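Local structure of porin (Rhodobacter blasticus, 3PRN) at residues G48-M53 and A68-T73; T79-N84 and G132-Y137; V85-D90 and F114-S119. The protein forms trimeric channels in the bacterial outer membrane through which small hydrophilic solutes, up to about 0.6 kDa, diffuse passively. The protein carries 1 engineered substitution. One frame throughout, in Å; residues are numbered along the deposited sequence.

Interaction 1: G48-M53 and A68-T73; sequences GAKLRM and AAQFWT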
ATOM      1  N   GLY A  48       2.877  14.454 -13.616  1.00 20.94           N
ATOM      2  CA  GLY A  48       2.086  13.692 -12.657  1.00 20.26           C
ATOM      3  C   GLY A  48       2.453  12.214 -12.671  1.00 20.21           C
ATOM      4  O   GLY A  48       3.016  11.634 -13.613  1.00 20.45           O
ATOM      5  N   ALA A  49       2.090  11.566 -11.562  1.00 19.21           N
ATOM      6  CA  ALA A  49       2.318  10.136 -11.408  1.00 20.13           C
ATOM      7  C   ALA A  49       1.086   9.597 -10.660  1.00 20.02           C
ATOM      8  O   ALA A  49       0.524  10.329  -9.828  1.00 21.52           O
ATOM      9  CB  ALA A  49       3.613   9.739 -10.751  1.00 18.37           C
ATOM     10  N   LYS A  50       0.612   8.395 -10.978  1.00 19.42           N
ATOM     11  CA  LYS A  50      -0.491   7.855 -10.219  1.00 19.23           C
ATOM     12  C   LYS A  50      -0.295   6.361  -9.925  1.00 19.55           C
ATOM     13  O   LYS A  50       0.285   5.587 -10.707  1.00 16.72           O
ATOM     14  CB  LYS A  50      -1.779   8.126 -10.929  1.00 23.11           C
ATOM     15  CG  LYS A  50      -2.541   6.928 -11.481  1.00 28.14           C
ATOM     16  CD  LYS A  50      -4.032   7.260 -11.695  1.00 32.26           C
ATOM     17  CE  LYS A  50      -4.585   6.785 -13.041  1.00 33.67           C
ATOM     18  NZ  LYS A  50      -5.958   7.252 -13.305  1.00 34.40           N
ATOM     19  N   LEU A  51      -0.816   6.015  -8.761  1.00 18.60           N
ATOM     20  CA  LEU A  51      -0.796   4.640  -8.286  1.00 19.23           C
ATOM     21  C   LEU A  51      -2.250   4.322  -7.841  1.00 19.94           C
ATOM     22  O   LEU A  51      -2.920   5.217  -7.264  1.00 20.03           O
ATOM     23  CB  LEU A  51       0.160   4.475  -7.123  1.00 20.18           C
ATOM     24  CG  LEU A  51       0.447   3.070  -6.643  1.00 24.78           C
ATOM     25  CD1 LEU A  51       1.251   2.286  -7.673  1.00 24.68           C
ATOM     26  CD2 LEU A  51       1.208   3.089  -5.329  1.00 26.60           C
ATOM     27  N   ARG A  52      -2.715   3.097  -8.022  1.00 18.50           N
ATOM     28  CA  ARG A  52      -4.032   2.686  -7.530  1.00 18.01           C
ATOM     29  C   ARG A  52      -3.918   1.502  -6.548  1.00 17.89           C
ATOM     30  O   ARG A  52      -3.104   0.561  -6.741  1.00 18.19           O
ATOM     31  CB  ARG A  52      -4.926   2.239  -8.707  1.00 17.71           C
ATOM     32  CG  ARG A  52      -6.315   1.740  -8.352  1.00 18.26           C
ATOM     33  CD  ARG A  52      -7.226   1.687  -9.592  1.00 17.75           C
ATOM     34  NE  ARG A  52      -7.486   3.104 -10.070  1.00 17.60           N
ATOM     35  CZ  ARG A  52      -8.161   3.341 -11.193  1.00 19.25           C
ATOM     36  NH1 ARG A  52      -8.646   2.313 -11.952  1.00 19.85           N
ATOM     37  NH2 ARG A  52      -8.425   4.575 -11.587  1.00 20.04           N
ATOM     38  N   MET A  53      -4.720   1.498  -5.498  1.00 16.90           N
ATOM     39  CA  MET A  53      -4.846   0.408  -4.540  1.00 17.24           C
ATOM     40  C   MET A  53      -6.349   0.054  -4.575  1.00 17.14           C
ATOM     41  O   MET A  53      -7.207   0.862  -4.272  1.00 17.78           O
ATOM     42  CB  MET A  53      -4.455   0.775  -3.099  1.00 18.91           C
ATOM     43  CG  MET A  53      -2.913   1.033  -3.060  1.00 22.42           C
ATOM     44  SD  MET A  53      -2.481   1.555  -1.331  1.00 27.49           S
ATOM     45  CE  MET A  53      -2.411  -0.088  -0.619  1.00 27.04           C
ATOM     46  N   ALA A  68       0.893  -1.069 -11.145  1.00 17.01           N
ATOM     47  CA  ALA A  68       2.145  -0.498 -11.708  1.00 16.51           C
ATOM     48  C   ALA A  68       1.853   0.967 -12.046  1.00 17.42           C
ATOM     49  O   ALA A  68       0.686   1.361 -12.309  1.00 16.23           O
ATOM     50  CB  ALA A  68       2.482  -1.286 -12.976  1.00 16.56           C
ATOM     51  N   ALA A  69       2.875   1.828 -11.957  1.00 16.99           N
ATOM     52  CA  ALA A  69       2.698   3.265 -12.043  1.00 17.75           C
ATOM     53  C   ALA A  69       2.417   3.758 -13.460  1.00 18.08           C
ATOM     54  O   ALA A  69       2.780   3.116 -14.453  1.00 17.58           O
ATOM     55  CB  ALA A  69       4.036   3.979 -11.641  1.00 19.76           C
ATOM     56  N   GLN A  70       1.780   4.908 -13.478  1.00 18.08           N
ATOM     57  CA  GLN A  70       1.500   5.662 -14.699  1.00 18.58           C
ATOM     58  C   GLN A  70       2.138   7.057 -14.491  1.00 18.35           C
ATOM     59  O   GLN A  70       1.969   7.630 -13.388  1.00 18.47           O
ATOM     60  CB  GLN A  70      -0.004   5.785 -14.929  1.00 18.95           C
ATOM     61  CG  GLN A  70      -0.329   6.588 -16.189  1.00 21.61           C
ATOM     62  CD  GLN A  70      -1.810   6.935 -16.319  1.00 25.48           C
ATOM     63  OE1 GLN A  70      -2.185   8.093 -16.149  1.00 30.12           O
ATOM     64  NE2 GLN A  70      -2.681   5.991 -16.620  1.00 22.72           N
ATOM     65  N   PHE A  71       2.777   7.639 -15.492  1.00 18.64           N
ATOM     66  CA  PHE A  71       3.394   8.932 -15.466  1.00 18.35           C
ATOM     67  C   PHE A  71       2.854   9.778 -16.633  1.00 19.13           C
ATOM     68  O   PHE A  71       2.615   9.248 -17.708  1.00 19.07           O
ATOM     69  CB  PHE A  71       4.928   8.913 -15.611  1.00 17.53           C
ATOM     70  CG  PHE A  71       5.581   7.919 -14.683  1.00 18.20           C
ATOM     71  CD1 PHE A  71       5.670   6.593 -15.045  1.00 17.88           C
ATOM     72  CD2 PHE A  71       6.037   8.318 -13.431  1.00 17.82           C
ATOM     73  CE1 PHE A  71       6.231   5.625 -14.184  1.00 17.93           C
ATOM     74  CE2 PHE A  71       6.651   7.361 -12.590  1.00 19.16           C
ATOM     75  CZ  PHE A  71       6.732   6.025 -12.969  1.00 18.20           C
ATOM     76  N   TRP A  72       2.698  11.076 -16.433  1.00 19.55           N
ATOM     77  CA  TRP A  72       2.270  11.915 -17.558  1.00 21.48           C
ATOM     78  C   TRP A  72       2.903  13.294 -17.483  1.00 22.32           C
ATOM     79  O   TRP A  72       3.373  13.747 -16.444  1.00 21.26           O
ATOM     80  CB  TRP A  72       0.761  12.026 -17.621  1.00 23.39           C
ATOM     81  CG  TRP A  72       0.127  12.812 -16.507  1.00 28.23           C
ATOM     82  CD1 TRP A  72      -0.068  14.193 -16.446  1.00 29.21           C
ATOM     83  CD2 TRP A  72      -0.412  12.284 -15.285  1.00 28.91           C
ATOM     84  NE1 TRP A  72      -0.679  14.526 -15.264  1.00 30.20           N
ATOM     85  CE2 TRP A  72      -0.902  13.373 -14.534  1.00 29.51           C
ATOM     86  CE3 TRP A  72      -0.500  10.983 -14.768  1.00 30.40           C
ATOM     87  CZ2 TRP A  72      -1.495  13.220 -13.292  1.00 31.09           C
ATOM     88  CZ3 TRP A  72      -1.093  10.837 -13.514  1.00 32.45           C
ATOM     89  CH2 TRP A  72      -1.580  11.947 -12.792  1.00 32.21           C
ATOM     90  N   THR A  73       2.858  13.975 -18.656  1.00 22.74           N
ATOM     91  CA  THR A  73       3.292  15.349 -18.779  1.00 23.59           C
ATOM     92  C   THR A  73       2.212  16.041 -19.647  1.00 24.88           C
ATOM     93  O   THR A  73       1.844  15.412 -20.674  1.00 23.47           O
ATOM     94  CB  THR A  73       4.652  15.548 -19.447  0.50 26.35           C
ATOM     95  OG1 THR A  73       4.526  15.300 -20.859  0.50 27.09           O
ATOM     96  CG2 THR A  73       5.671  14.557 -18.897  0.50 28.28           C
TER
HETATM   97  O   HOH W   1      -0.988   3.628 -12.173  1.00 15.96           O
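Gly-48 to Lys-50 and Gln-70 to Trp-72 form an antiparallel backbone pairing between the neighbouring strands 46-56 and 70-75 of the barrel wall, with an indole laid over the glycine. Two N-H...O=C bonds join Gly-48 to Trp-72 and two join Lys-50 to Gln-70, the longest being Gln-70 N to Lys-50 O at 3.2 Å. Trp-72 CG stands between its own backbone N and carbonyl carbon (chi1 69°), and the six-membered ring covers Gly-48, whose CA makes a CH-pi contact 3.7 Å from the ring centroid. With no side chain on Gly-48, the ring can lie this close. Lys-50 CB meets the ring edge in plane, 3.8 Å from Trp-72 CZ3. In this 16-stranded porin barrel Lys-50, Gln-70 and Trp-72 face inward. Lys-50 and Gln-70 run side by side, their polar ends turned to others: Lys-50 makes a cation-pi contact with Tyr-117, and Gln-70 NE2 donates to Asn-84 O. On the outer face Ala-49 CB touches Phe-71 CD2 at 3.9 Å, and Phe-71 packs on Arg-30 of a neighbouring subunit. Beyond the last bridge one water donates to Lys-50 O and Ala-68 O, 2.8 Å from each.

Interaction 2: T79-N84 and G132-Y137; sequences TVSVGN and GIAVTY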
ATOM      1  N   THR A  79      -1.494  15.763 -23.651  1.00 28.89           N
ATOM      2  CA  THR A  79      -1.001  14.939 -22.532  1.00 26.95           C
ATOM      3  C   THR A  79      -0.270  13.726 -23.087  1.00 26.98           C
ATOM      4  O   THR A  79      -0.741  13.038 -24.003  1.00 26.46           O
ATOM      5  CB  THR A  79      -2.089  14.544 -21.565  1.00 27.03           C
ATOM      6  OG1 THR A  79      -2.728  15.678 -20.986  1.00 26.57           O
ATOM      7  CG2 THR A  79      -1.538  13.702 -20.384  1.00 27.34           C
ATOM      8  N   VAL A  80       0.962  13.514 -22.601  1.00 25.52           N
ATOM      9  CA  VAL A  80       1.727  12.353 -22.985  1.00 24.23           C
ATOM     10  C   VAL A  80       1.863  11.503 -21.707  1.00 23.94           C
ATOM     11  O   VAL A  80       2.230  12.074 -20.676  1.00 23.65           O
ATOM     12  CB  VAL A  80       3.092  12.684 -23.546  1.00 25.93           C
ATOM     13  CG1 VAL A  80       3.818  11.406 -23.980  1.00 25.81           C
ATOM     14  CG2 VAL A  80       3.001  13.574 -24.790  1.00 27.89           C
ATOM     15  N   SER A  81       1.546  10.245 -21.762  1.00 23.18           N
ATOM     16  CA  SER A  81       1.597   9.330 -20.637  1.00 22.60           C
ATOM     17  C   SER A  81       2.414   8.107 -20.983  1.00 22.31           C
ATOM     18  O   SER A  81       2.544   7.675 -22.126  1.00 22.06           O
ATOM     19  CB  SER A  81       0.212   8.986 -20.071  1.00 24.32           C
ATOM     20  OG  SER A  81      -0.559   8.425 -21.089  1.00 29.95           O
ATOM     21  N   VAL A  82       3.079   7.569 -19.944  1.00 21.74           N
ATOM     22  CA  VAL A  82       3.963   6.429 -20.095  1.00 21.08           C
ATOM     23  C   VAL A  82       3.756   5.413 -18.975  1.00 21.24           C
ATOM     24  O   VAL A  82       3.355   5.840 -17.831  1.00 20.25           O
ATOM     25  CB  VAL A  82       5.436   6.890 -20.122  0.50 22.00           C
ATOM     26  CG1 VAL A  82       5.815   7.772 -18.945  0.50 21.15           C
ATOM     27  CG2 VAL A  82       6.397   5.723 -20.197  0.50 22.71           C
ATOM     28  N   GLY A  83       4.014   4.148 -19.257  1.00 19.42           N
ATOM     29  CA  GLY A  83       3.903   3.102 -18.250  1.00 20.15           C
ATOM     30  C   GLY A  83       2.587   2.378 -18.310  1.00 20.02           C
ATOM     31  O   GLY A  83       2.221   1.814 -19.343  1.00 20.80           O
ATOM     32  N   ASN A  84       1.828   2.361 -17.205  1.00 20.02           N
ATOM     33  CA  ASN A  84       0.489   1.689 -17.236  1.00 19.26           C
ATOM     34  C   ASN A  84      -0.517   2.711 -17.727  1.00 19.77           C
ATOM     35  O   ASN A  84      -1.171   3.414 -16.941  1.00 19.64           O
ATOM     36  CB  ASN A  84       0.197   1.233 -15.784  1.00 18.69           C
ATOM     37  CG  ASN A  84      -1.087   0.472 -15.583  1.00 19.07           C
ATOM     38  OD1 ASN A  84      -1.814   0.106 -16.537  1.00 18.47           O
ATOM     39  ND2 ASN A  84      -1.407   0.216 -14.296  1.00 17.15           N
ATOM     40  N   GLY A 132       3.463   1.081 -21.909  1.00 22.20           N
ATOM     41  CA  GLY A 132       2.750   1.760 -22.973  1.00 21.95           C
ATOM     42  C   GLY A 132       3.138   3.229 -23.032  1.00 23.02           C
ATOM     43  O   GLY A 132       3.753   3.787 -22.095  1.00 22.13           O
ATOM     44  N   ILE A 133       2.785   3.852 -24.157  1.00 23.08           N
ATOM     45  CA  ILE A 133       2.923   5.296 -24.337  1.00 23.97           C
ATOM     46  C   ILE A 133       1.554   5.765 -24.850  1.00 24.24           C
ATOM     47  O   ILE A 133       0.951   5.080 -25.704  1.00 23.68           O
ATOM     48  CB  ILE A 133       4.002   5.682 -25.340  0.50 24.75           C
ATOM     49  CG1 ILE A 133       5.296   4.923 -25.075  0.50 26.33           C
ATOM     50  CG2 ILE A 133       4.219   7.185 -25.381  0.50 25.38           C
ATOM     51  CD1 ILE A 133       6.342   5.026 -26.180  0.50 26.27           C
ATOM     52  N   ALA A 134       1.000   6.839 -24.350  1.00 23.89           N
ATOM     53  CA  ALA A 134      -0.283   7.275 -24.910  1.00 24.83           C
ATOM     54  C   ALA A 134      -0.175   8.805 -25.130  1.00 25.71           C
ATOM     55  O   ALA A 134       0.621   9.465 -24.451  1.00 25.02           O
ATOM     56  CB  ALA A 134      -1.462   6.933 -24.022  1.00 23.08           C
ATOM     57  N   VAL A 135      -0.966   9.282 -26.072  1.00 26.00           N
ATOM     58  CA  VAL A 135      -0.980  10.728 -26.311  1.00 27.30           C
ATOM     59  C   VAL A 135      -2.428  11.118 -26.484  1.00 28.77           C
ATOM     60  O   VAL A 135      -3.143  10.429 -27.256  1.00 27.64           O
ATOM     61  CB  VAL A 135      -0.202  11.073 -27.587  1.00 29.70           C
ATOM     62  CG1 VAL A 135      -0.351  12.592 -27.847  1.00 30.43           C
ATOM     63  CG2 VAL A 135       1.244  10.677 -27.468  1.00 30.09           C
ATOM     64  N   THR A 136      -2.903  12.144 -25.771  1.00 29.72           N
ATOM     65  CA  THR A 136      -4.227  12.662 -25.947  1.00 32.55           C
ATOM     66  C   THR A 136      -4.155  14.193 -26.218  1.00 35.94           C
ATOM     67  O   THR A 136      -3.299  14.921 -25.714  1.00 33.27           O
ATOM     68  CB  THR A 136      -5.202  12.449 -24.785  1.00 31.93           C
ATOM     69  OG1 THR A 136      -4.717  13.213 -23.661  1.00 33.83           O
ATOM     70  CG2 THR A 136      -5.174  10.989 -24.333  1.00 32.46           C
ATOM     71  N   TYR A 137      -5.102  14.601 -27.059  1.00 38.28           N
ATOM     72  CA  TYR A 137      -5.206  15.980 -27.473  1.00 42.78           C
ATOM     73  C   TYR A 137      -6.690  16.367 -27.439  1.00 45.10           C
ATOM     74  O   TYR A 137      -7.509  15.820 -28.186  1.00 45.11           O
ATOM     75  CB  TYR A 137      -4.555  16.163 -28.852  1.00 43.68           C
ATOM     76  CG  TYR A 137      -4.588  17.636 -29.264  1.00 51.50           C
ATOM     77  CD1 TYR A 137      -4.419  18.627 -28.289  1.00 53.84           C
ATOM     78  CD2 TYR A 137      -4.799  17.998 -30.597  1.00 54.13           C
ATOM     79  CE1 TYR A 137      -4.459  19.978 -28.648  1.00 57.40           C
ATOM     80  CE2 TYR A 137      -4.840  19.350 -30.957  1.00 57.46           C
ATOM     81  CZ  TYR A 137      -4.670  20.340 -29.982  1.00 59.49           C
ATOM     82  OH  TYR A 137      -4.710  21.653 -30.330  1.00 62.02           O
TER
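Ser-81 OG lies between its own backbone N and carbonyl carbon (chi1 58°), a rotation that sets the hydroxyl 3.4 Å from Ala-134 CB across the strand boundary. Thr-136 OG1 takes the same position on its residue (chi1 66°) and comes within 3.6 Å of Thr-79 CB. The setting is an antiparallel pairing of strands 78-83 and 131-138, neighbours in the porin barrel although the long inward-folding loop separates them in sequence. Three hydrogen-bonded pairs, Thr-79 with Thr-136, Ser-81 with Ala-134 and Gly-83 with Gly-132, each contribute two backbone bonds; the shortest runs from Ala-134 N to Ser-81 O at 2.8 Å. The non-hydrogen-bonded pairs between them, Val-80 with Val-135 and Val-82 with Ile-133, bring alpha carbons beside carbonyl oxygens, as where Val-135 CA approaches Thr-79 O at 3.3 Å.

The two faces of the sheet differ in character. Thr-79, Ser-81, Ala-134 and Thr-136 turn to the inside of the barrel. The threonine side chains point the same way, but Thr-79 OG1 has its hydrogen bond with Ser-74 OG, and Ala-134 is touched by Val-85 of the inward loop. The outer face is aliphatic: Val-80 CG2 and Val-135 CG2 meet loosely at 4.3 Å. Further along, in the conformers described, Val-82 and Ile-133 pack on Ile-27 of a neighbouring subunit and Ile-133 touches a bound detergent molecule, as suits a barrel surface facing lipid and the trimer interface.

Gly-83 ends the strand in a backbone conformation readily open to glycine alone, where a CB would press on the carbonyl O of the residue before. Even so its carbonyl remains paired: Gly-132 N donates to Gly-83 O at 2.9 Å, in the carbonyl plane and on a lone pair.

Interaction 3: V85-D90 and F114-S119; sequences VDTAFD and FFAYNS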
ATOM      1  N   VAL A  85      -0.676   2.921 -19.022  1.00 19.02           N
ATOM      2  CA  VAL A  85      -1.481   3.916 -19.648  1.00 19.90           C
ATOM      3  C   VAL A  85      -2.943   3.531 -19.903  1.00 20.93           C
ATOM      4  O   VAL A  85      -3.252   2.332 -19.915  1.00 20.79           O
ATOM      5  CB  VAL A  85      -0.855   4.360 -21.012  1.00 20.05           C
ATOM      6  CG1 VAL A  85       0.631   4.808 -20.802  1.00 20.14           C
ATOM      7  CG2 VAL A  85      -0.817   3.241 -22.077  1.00 17.33           C
ATOM      8  N   ASP A  86      -3.753   4.556 -20.048  1.00 20.51           N
ATOM      9  CA  ASP A  86      -5.091   4.453 -20.586  1.00 21.89           C
ATOM     10  C   ASP A  86      -4.958   4.329 -22.111  1.00 21.36           C
ATOM     11  O   ASP A  86      -4.222   5.092 -22.751  1.00 22.24           O
ATOM     12  CB  ASP A  86      -5.951   5.708 -20.268  1.00 24.01           C
ATOM     13  CG  ASP A  86      -6.330   5.664 -18.795  1.00 29.55           C
ATOM     14  OD1 ASP A  86      -7.120   4.734 -18.374  1.00 31.36           O
ATOM     15  OD2 ASP A  86      -5.832   6.522 -17.980  1.00 31.92           O
ATOM     16  N   THR A  87      -5.664   3.369 -22.676  1.00 21.36           N
ATOM     17  CA  THR A  87      -5.590   3.099 -24.123  1.00 21.32           C
ATOM     18  C   THR A  87      -6.756   3.731 -24.890  1.00 21.16           C
ATOM     19  O   THR A  87      -7.807   4.106 -24.361  1.00 20.48           O
ATOM     20  CB  THR A  87      -5.628   1.595 -24.385  1.00 21.71           C
ATOM     21  OG1 THR A  87      -6.826   1.046 -23.857  1.00 21.47           O
ATOM     22  CG2 THR A  87      -4.454   0.850 -23.747  1.00 21.37           C
ATOM     23  N   ALA A  88      -6.505   3.901 -26.193  1.00 20.71           N
ATOM     24  CA  ALA A  88      -7.522   4.575 -27.007  1.00 21.28           C
ATOM     25  C   ALA A  88      -8.875   3.900 -27.040  1.00 21.45           C
ATOM     26  O   ALA A  88      -9.920   4.543 -26.804  1.00 21.00           O
ATOM     27  CB  ALA A  88      -6.949   4.775 -28.414  1.00 22.06           C
ATOM     28  N   PHE A  89      -8.921   2.581 -27.208  1.00 21.63           N
ATOM     29  CA  PHE A  89     -10.224   1.906 -27.318  1.00 22.86           C
ATOM     30  C   PHE A  89     -10.986   1.968 -25.993  1.00 22.75           C
ATOM     31  O   PHE A  89     -12.225   1.936 -25.968  1.00 23.10           O
ATOM     32  CB  PHE A  89      -9.969   0.446 -27.728  1.00 24.26           C
ATOM     33  CG  PHE A  89     -11.159  -0.266 -28.326  1.00 25.97           C
ATOM     34  CD1 PHE A  89     -11.484  -0.047 -29.682  1.00 27.00           C
ATOM     35  CD2 PHE A  89     -11.930  -1.131 -27.583  1.00 25.78           C
ATOM     36  CE1 PHE A  89     -12.583  -0.715 -30.256  1.00 28.20           C
ATOM     37  CE2 PHE A  89     -13.048  -1.788 -28.129  1.00 26.82           C
ATOM     38  CZ  PHE A  89     -13.355  -1.564 -29.475  1.00 27.27           C
ATOM     39  N   ASP A  90     -10.238   2.061 -24.890  1.00 22.92           N
ATOM     40  CA  ASP A  90     -10.868   2.107 -23.576  1.00 22.12           C
ATOM     41  C   ASP A  90     -11.201   3.537 -23.198  1.00 22.88           C
ATOM     42  O   ASP A  90     -12.040   3.694 -22.312  1.00 21.32           O
ATOM     43  CB  ASP A  90      -9.940   1.453 -22.534  1.00 24.32           C
ATOM     44  CG  ASP A  90     -10.598   1.209 -21.158  1.00 24.13           C
ATOM     45  OD1 ASP A  90     -11.595   0.510 -21.058  1.00 20.88           O
ATOM     46  OD2 ASP A  90     -10.085   1.723 -20.136  1.00 26.43           O
ATOM     47  N   PHE A 114      -8.810  -6.429 -25.465  1.00 24.46           N
ATOM     48  CA  PHE A 114      -7.908  -5.319 -25.778  1.00 23.61           C
ATOM     49  C   PHE A 114      -7.241  -4.860 -24.474  1.00 24.20           C
ATOM     50  O   PHE A 114      -7.782  -5.150 -23.399  1.00 23.12           O
ATOM     51  CB  PHE A 114      -8.688  -4.191 -26.445  1.00 22.76           C
ATOM     52  CG  PHE A 114      -9.920  -3.782 -25.656  1.00 23.80           C
ATOM     53  CD1 PHE A 114      -9.813  -2.785 -24.689  1.00 23.78           C
ATOM     54  CD2 PHE A 114     -11.149  -4.402 -25.903  1.00 24.15           C
ATOM     55  CE1 PHE A 114     -10.937  -2.405 -23.956  1.00 25.64           C
ATOM     56  CE2 PHE A 114     -12.275  -4.024 -25.165  1.00 24.33           C
ATOM     57  CZ  PHE A 114     -12.169  -3.025 -24.190  1.00 24.55           C
ATOM     58  N   PHE A 115      -6.084  -4.212 -24.586  1.00 23.00           N
ATOM     59  CA  PHE A 115      -5.419  -3.707 -23.376  1.00 23.29           C
ATOM     60  C   PHE A 115      -6.164  -2.485 -22.828  1.00 22.55           C
ATOM     61  O   PHE A 115      -6.777  -1.693 -23.547  1.00 22.40           O
ATOM     62  CB  PHE A 115      -3.978  -3.304 -23.699  1.00 23.02           C
ATOM     63  CG  PHE A 115      -3.084  -4.478 -23.973  1.00 23.75           C
ATOM     64  CD1 PHE A 115      -3.190  -5.617 -23.170  1.00 23.07           C
ATOM     65  CD2 PHE A 115      -2.163  -4.425 -24.998  1.00 23.29           C
ATOM     66  CE1 PHE A 115      -2.377  -6.706 -23.409  1.00 24.23           C
ATOM     67  CE2 PHE A 115      -1.350  -5.521 -25.226  1.00 23.84           C
ATOM     68  CZ  PHE A 115      -1.442  -6.634 -24.441  1.00 24.18           C
ATOM     69  N   ALA A 116      -6.039  -2.335 -21.502  1.00 22.34           N
ATOM     70  CA  ALA A 116      -6.655  -1.137 -20.866  1.00 21.44           C
ATOM     71  C   ALA A 116      -5.841  -0.874 -19.598  1.00 21.32           C
ATOM     72  O   ALA A 116      -5.110  -1.783 -19.149  1.00 20.35           O
ATOM     73  CB  ALA A 116      -8.117  -1.432 -20.533  1.00 19.43           C
ATOM     74  N   TYR A 117      -6.047   0.266 -18.951  1.00 20.11           N
ATOM     75  CA  TYR A 117      -5.341   0.497 -17.684  1.00 19.32           C
ATOM     76  C   TYR A 117      -5.480  -0.689 -16.717  1.00 19.56           C
ATOM     77  O   TYR A 117      -6.595  -1.141 -16.465  1.00 19.54           O
ATOM     78  CB  TYR A 117      -5.987   1.729 -17.020  1.00 19.05           C
ATOM     79  CG  TYR A 117      -5.328   2.174 -15.731  1.00 17.94           C
ATOM     80  CD1 TYR A 117      -4.089   2.770 -15.719  1.00 17.44           C
ATOM     81  CD2 TYR A 117      -5.984   1.961 -14.522  1.00 19.22           C
ATOM     82  CE1 TYR A 117      -3.494   3.187 -14.511  1.00 18.41           C
ATOM     83  CE2 TYR A 117      -5.409   2.386 -13.308  1.00 19.61           C
ATOM     84  CZ  TYR A 117      -4.183   2.996 -13.316  1.00 19.23           C
ATOM     85  OH  TYR A 117      -3.607   3.395 -12.118  1.00 19.33           O
ATOM     86  N   ASN A 118      -4.380  -1.135 -16.118  1.00 18.62           N
ATOM     87  CA  ASN A 118      -4.474  -2.320 -15.223  1.00 19.11           C
ATOM     88  C   ASN A 118      -4.658  -1.837 -13.793  1.00 18.98           C
ATOM     89  O   ASN A 118      -3.719  -1.200 -13.238  1.00 18.76           O
ATOM     90  CB  ASN A 118      -3.188  -3.161 -15.335  1.00 19.89           C
ATOM     91  CG  ASN A 118      -3.026  -3.656 -16.783  1.00 21.66           C
ATOM     92  OD1 ASN A 118      -3.945  -4.267 -17.312  1.00 22.65           O
ATOM     93  ND2 ASN A 118      -1.872  -3.414 -17.373  1.00 22.45           N
ATOM     94  N   SER A 119      -5.807  -2.103 -13.208  1.00 17.98           N
ATOM     95  CA  SER A 119      -6.075  -1.591 -11.875  1.00 19.25           C
ATOM     96  C   SER A 119      -5.324  -2.292 -10.761  1.00 19.47           C
ATOM     97  O   SER A 119      -5.234  -1.666  -9.681  1.00 19.82           O
ATOM     98  CB  SER A 119      -7.574  -1.629 -11.541  1.00 19.27           C
ATOM     99  OG  SER A 119      -8.265  -0.630 -12.249  1.00 21.78           O
TER
HETATM  100  O   HOH W   2      -7.492   2.570 -20.194  1.00 17.67           O
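Phe-114 meets Phe-89 in a T-shaped stack, the edge of Phe-89 directed at the face of Phe-114. Their centroids are 4.8 Å apart, with the planes at 62°; Phe-89 CD2 stands over the centre of the Phe-114 ring. Asp-90 OD1, whose hydrogen bond goes to Tyr-96 OH, lies near the plane at the edge of that ring. At Phe-115 the backbone takes over: Thr-87 OG1 donates to Phe-115 O at 2.8 Å, tilted 33° from the carbonyl plane. Thr-87 is the N-cap residue of helix 88-91, and its hydroxyl thus ties the start of this short helix to the returning chain. The Phe-115 ring stacks edge-to-face with Tyr-130, outside this contact. Ala-116 CB then packs against the carboxylate of Asp-90, 3.7 Å from Asp-90 CG. Tyr-117 follows, its CB 3.5 Å from Asp-86 OD1 and its CA against the carbonyl of Val-85, while its hydroxyl bonds to Asn-67 ND2. Both segments belong to the long loop that, as in general porins, folds into the barrel to narrow the channel. A single water joins them: it donates to Asp-86 OD1 and, at 2.7 Å, to Asp-90 OD2, and accepts from Thr-87 N and, at 3.0 Å, from Tyr-117 N. With four bonds, the one from Thr-87 N long, the water is probably a fixed part of the loop. Because both its protons go to carboxylates and both its acceptor sites to backbone N-H groups, it probably eases the repulsion between the two nearby acidic side chains.

Overall arrangement
Interactions 1 and 2 are successive pairings in one barrel wall, their centres about 11 Å apart; strands 70-75 and 78-83 join them directly through backbone contacts such as Phe-71 O to Val-82 N at 2.8 Å. Interaction 3 lies inside the channel, in the loop between the two strands of interaction 2. Its centre is about 11 Å from that of interaction 2 and 13 Å from that of interaction 1. Polar contacts hold the loop by the wall: Asn-84 OD1, just past strand 78-83, is 2.9 Å from Asn-118 N, and Arg-52 NH1, on strand 46-56, is 3.0 Å from Ser-119 OG. Interactions 1 and 2 also face a neighbouring subunit; interaction 3 touches no other chain. The magnesium site, Ser-28 and Asp-57, uses none of these segments.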